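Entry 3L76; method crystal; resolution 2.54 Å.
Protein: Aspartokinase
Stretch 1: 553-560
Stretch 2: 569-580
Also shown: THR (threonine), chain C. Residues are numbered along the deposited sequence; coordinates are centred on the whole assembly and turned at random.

Stretch 1, residues 553-560: QENINIEM
Stretch 2, residues 569-580: SCVVPQDRGVDA

Stretch 2 runs as a strand from Ser 569 to Pro 573, turns, and enters a helix at Gly 577; stretch 1, largely irregular but extended from Ile 556 to Ile 558, passes it antiparallel, burying 636 Å² in all. CA-CA distances set the register: Met 560-Val 571 4.8 Å, Ile 558-Val 572 5.4 Å, Ile 556-Arg 576 7.3 Å. Cys 570 (chi1 m) sets SG 3.9 Å from CG2 of Ile 558 (m, t), an apolar contact. Val 571 carries the backbone pairing: Val 571 N donates to Met 560 O at 2.8 Å, and Val 571 O accepts from Glu 559 N at 2.9 Å. Val 571 CG2 (chi1 t) packs 3.7 Å from Met 560 CE (m, t, m). Val 572 points CA-to-CB away, yet at chi1 112° its CG2 comes within 3.3 Å of CG2 of Ile 556 (m, t). Pro 573, lacking an amide hydrogen, brings CD to 3.4 Å from Asn 557 O.

After the turn, Arg 576 (chi -140°, 90°, 141°, 82°) takes the N-cap position, CA-to-CB toward stretch 1. The rule here: where strand pairing ends, a side-chain donor serves backbone carbonyls. Arg 576 NH2 donates to Glu 554 O at a very short 2.3 Å and, weakly, to Asn 555 O at 3.0 Å; both lie at the guanidinium edge, while Ile 556 CG1 covers one face, 3.4 Å from Arg 576 CZ. Asp 579 OD2 holds Arg 576 NH1 in a 3.3 Å salt bridge. Ala 580 CB meets Ile 556 CD1 at 4.0 Å.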

# COMPACT_ATOMS: atom_id res chain seq x y z
N GLN A 553 -13.62 28.00 -48.56
CA GLN A 553 -12.55 28.12 -49.56
C GLN A 553 -12.00 26.76 -49.93
O GLN A 553 -11.40 26.58 -50.98
CB GLN A 553 -11.42 29.03 -49.06
CG GLN A 553 -11.83 30.47 -48.83
CD GLN A 553 -10.79 31.26 -48.06
OE1 GLN A 553 -9.77 30.72 -47.64
NE2 GLN A 553 -11.06 32.55 -47.86
N GLU A 554 -12.22 25.79 -49.05
CA GLU A 554 -11.85 24.41 -49.31
C GLU A 554 -13.06 23.63 -49.80
O GLU A 554 -13.01 22.42 -49.87
CB GLU A 554 -11.29 23.77 -48.04
CG GLU A 554 -9.81 24.03 -47.84
CD GLU A 554 -8.99 23.23 -48.81
OE1 GLU A 554 -8.18 23.84 -49.54
OE2 GLU A 554 -9.17 21.99 -48.86
N ASN A 555 -14.13 24.35 -50.11
CA ASN A 555 -15.41 23.74 -50.49
C ASN A 555 -15.86 22.68 -49.49
O ASN A 555 -16.14 21.54 -49.85
CB ASN A 555 -15.35 23.16 -51.91
CG ASN A 555 -16.72 22.93 -52.50
OD1 ASN A 555 -17.63 22.45 -51.83
ND2 ASN A 555 -16.88 23.28 -53.77
N ILE A 556 -15.92 23.07 -48.23
CA ILE A 556 -16.32 22.18 -47.15
C ILE A 556 -17.67 22.64 -46.60
O ILE A 556 -17.83 23.79 -46.18
CB ILE A 556 -15.24 22.12 -46.04
CG1 ILE A 556 -14.02 21.35 -46.53
CG2 ILE A 556 -15.77 21.47 -44.78
CD1 ILE A 556 -12.85 21.39 -45.57
N ASN A 557 -18.65 21.76 -46.62
CA ASN A 557 -19.97 22.15 -46.16
C ASN A 557 -20.07 22.09 -44.65
O ASN A 557 -19.56 21.16 -44.02
CB ASN A 557 -21.05 21.29 -46.81
CG ASN A 557 -22.45 21.76 -46.46
OD1 ASN A 557 -22.79 22.93 -46.66
ND2 ASN A 557 -23.26 20.85 -45.94
N ILE A 558 -20.75 23.07 -44.06
CA ILE A 558 -20.91 23.11 -42.62
C ILE A 558 -22.28 22.56 -42.24
O ILE A 558 -23.31 23.18 -42.53
CB ILE A 558 -20.74 24.53 -42.08
CG1 ILE A 558 -19.37 25.09 -42.49
CG2 ILE A 558 -20.90 24.54 -40.56
CD1 ILE A 558 -19.18 26.54 -42.15
N GLU A 559 -22.29 21.40 -41.58
CA GLU A 559 -23.54 20.73 -41.27
C GLU A 559 -24.22 21.31 -40.03
O GLU A 559 -25.43 21.50 -40.01
CB GLU A 559 -23.31 19.22 -41.07
CG GLU A 559 -22.60 18.53 -42.23
CD GLU A 559 -22.70 17.01 -42.16
OE1 GLU A 559 -23.67 16.50 -41.55
OE2 GLU A 559 -21.82 16.31 -42.72
N MET A 560 -23.43 21.58 -39.00
CA MET A 560 -23.96 22.16 -37.78
C MET A 560 -22.94 23.12 -37.20
O MET A 560 -21.75 22.99 -37.43
CB MET A 560 -24.30 21.06 -36.76
CG MET A 560 -25.29 20.02 -37.26
SD MET A 560 -26.16 19.11 -35.96
CE MET A 560 -24.81 18.21 -35.21
N SER A 569 -17.48 25.44 -32.70
CA SER A 569 -17.42 24.11 -33.31
C SER A 569 -18.27 24.04 -34.59
O SER A 569 -19.43 24.48 -34.62
CB SER A 569 -17.90 23.05 -32.33
OG SER A 569 -17.05 22.92 -31.23
N CYS A 570 -17.71 23.45 -35.64
CA CYS A 570 -18.47 23.14 -36.85
C CYS A 570 -18.49 21.64 -37.05
O CYS A 570 -17.44 21.00 -37.04
CB CYS A 570 -17.85 23.77 -38.09
SG CYS A 570 -17.99 25.53 -38.16
N VAL A 571 -19.68 21.09 -37.25
CA VAL A 571 -19.79 19.70 -37.67
C VAL A 571 -19.66 19.64 -39.18
O VAL A 571 -20.15 20.51 -39.90
CB VAL A 571 -21.09 19.03 -37.23
CG1 VAL A 571 -21.13 17.59 -37.72
CG2 VAL A 571 -21.20 19.06 -35.75
N VAL A 572 -19.01 18.60 -39.65
CA VAL A 572 -18.47 18.60 -41.00
C VAL A 572 -18.40 17.14 -41.46
O VAL A 572 -18.47 16.21 -40.64
CB VAL A 572 -17.08 19.27 -40.96
CG1 VAL A 572 -15.96 18.28 -41.25
CG2 VAL A 572 -17.04 20.46 -41.86
N PRO A 573 -18.32 16.92 -42.77
CA PRO A 573 -18.27 15.53 -43.24
C PRO A 573 -16.99 14.84 -42.79
O PRO A 573 -15.92 15.42 -42.89
CB PRO A 573 -18.31 15.68 -44.77
CG PRO A 573 -18.95 17.02 -45.00
CD PRO A 573 -18.48 17.89 -43.87
N GLN A 574 -17.10 13.61 -42.30
CA GLN A 574 -15.96 12.89 -41.76
C GLN A 574 -14.75 12.82 -42.70
O GLN A 574 -13.62 12.97 -42.26
CB GLN A 574 -16.36 11.48 -41.31
CG GLN A 574 -15.17 10.60 -40.92
CD GLN A 574 -15.51 9.57 -39.86
OE1 GLN A 574 -15.14 9.73 -38.71
NE2 GLN A 574 -16.20 8.52 -40.25
N ASP A 575 -14.99 12.57 -43.98
CA ASP A 575 -13.87 12.44 -44.89
C ASP A 575 -13.27 13.80 -45.18
O ASP A 575 -12.49 13.97 -46.09
CB ASP A 575 -14.28 11.75 -46.19
CG ASP A 575 -15.25 12.58 -47.02
OD1 ASP A 575 -15.55 12.16 -48.14
OD2 ASP A 575 -15.70 13.65 -46.55
N ARG A 576 -13.65 14.77 -44.36
CA ARG A 576 -13.13 16.11 -44.53
C ARG A 576 -12.64 16.76 -43.23
O ARG A 576 -12.20 17.90 -43.23
CB ARG A 576 -14.19 16.99 -45.18
CG ARG A 576 -13.62 17.90 -46.19
CD ARG A 576 -13.59 17.27 -47.57
NE ARG A 576 -13.94 18.33 -48.50
CZ ARG A 576 -13.08 19.23 -48.96
NH1 ARG A 576 -11.81 19.17 -48.61
NH2 ARG A 576 -13.49 20.17 -49.78
N GLY A 577 -12.75 16.02 -42.12
CA GLY A 577 -12.29 16.51 -40.83
C GLY A 577 -10.85 16.99 -40.84
O GLY A 577 -10.56 18.10 -40.41
N VAL A 578 -9.95 16.16 -41.33
CA VAL A 578 -8.54 16.53 -41.38
C VAL A 578 -8.32 17.77 -42.24
O VAL A 578 -7.61 18.69 -41.83
CB VAL A 578 -7.67 15.37 -41.88
CG1 VAL A 578 -6.24 15.85 -42.08
CG2 VAL A 578 -7.70 14.22 -40.90
N ASP A 579 -8.94 17.80 -43.41
CA ASP A 579 -8.79 18.95 -44.29
C ASP A 579 -9.27 20.21 -43.58
O ASP A 579 -8.67 21.27 -43.70
CB ASP A 579 -9.58 18.77 -45.59
CG ASP A 579 -9.32 17.43 -46.24
OD1 ASP A 579 -9.18 16.42 -45.52
OD2 ASP A 579 -9.27 17.39 -47.49
N ALA A 580 -10.36 20.07 -42.85
CA ALA A 580 -10.96 21.21 -42.16
C ALA A 580 -10.07 21.67 -41.02
O ALA A 580 -9.96 22.86 -40.75
CB ALA A 580 -12.35 20.84 -41.67
N THR C . -24.03 24.62 -45.11
CA THR C . -23.90 26.08 -45.14
C THR C . -22.44 26.52 -45.24
O THR C . -21.53 25.67 -45.23
CB THR C . -24.57 26.75 -43.93
OG1 THR C . -23.94 26.31 -42.72
CG2 THR C . -26.05 26.37 -43.88
OXT THR C . -22.17 27.72 -45.37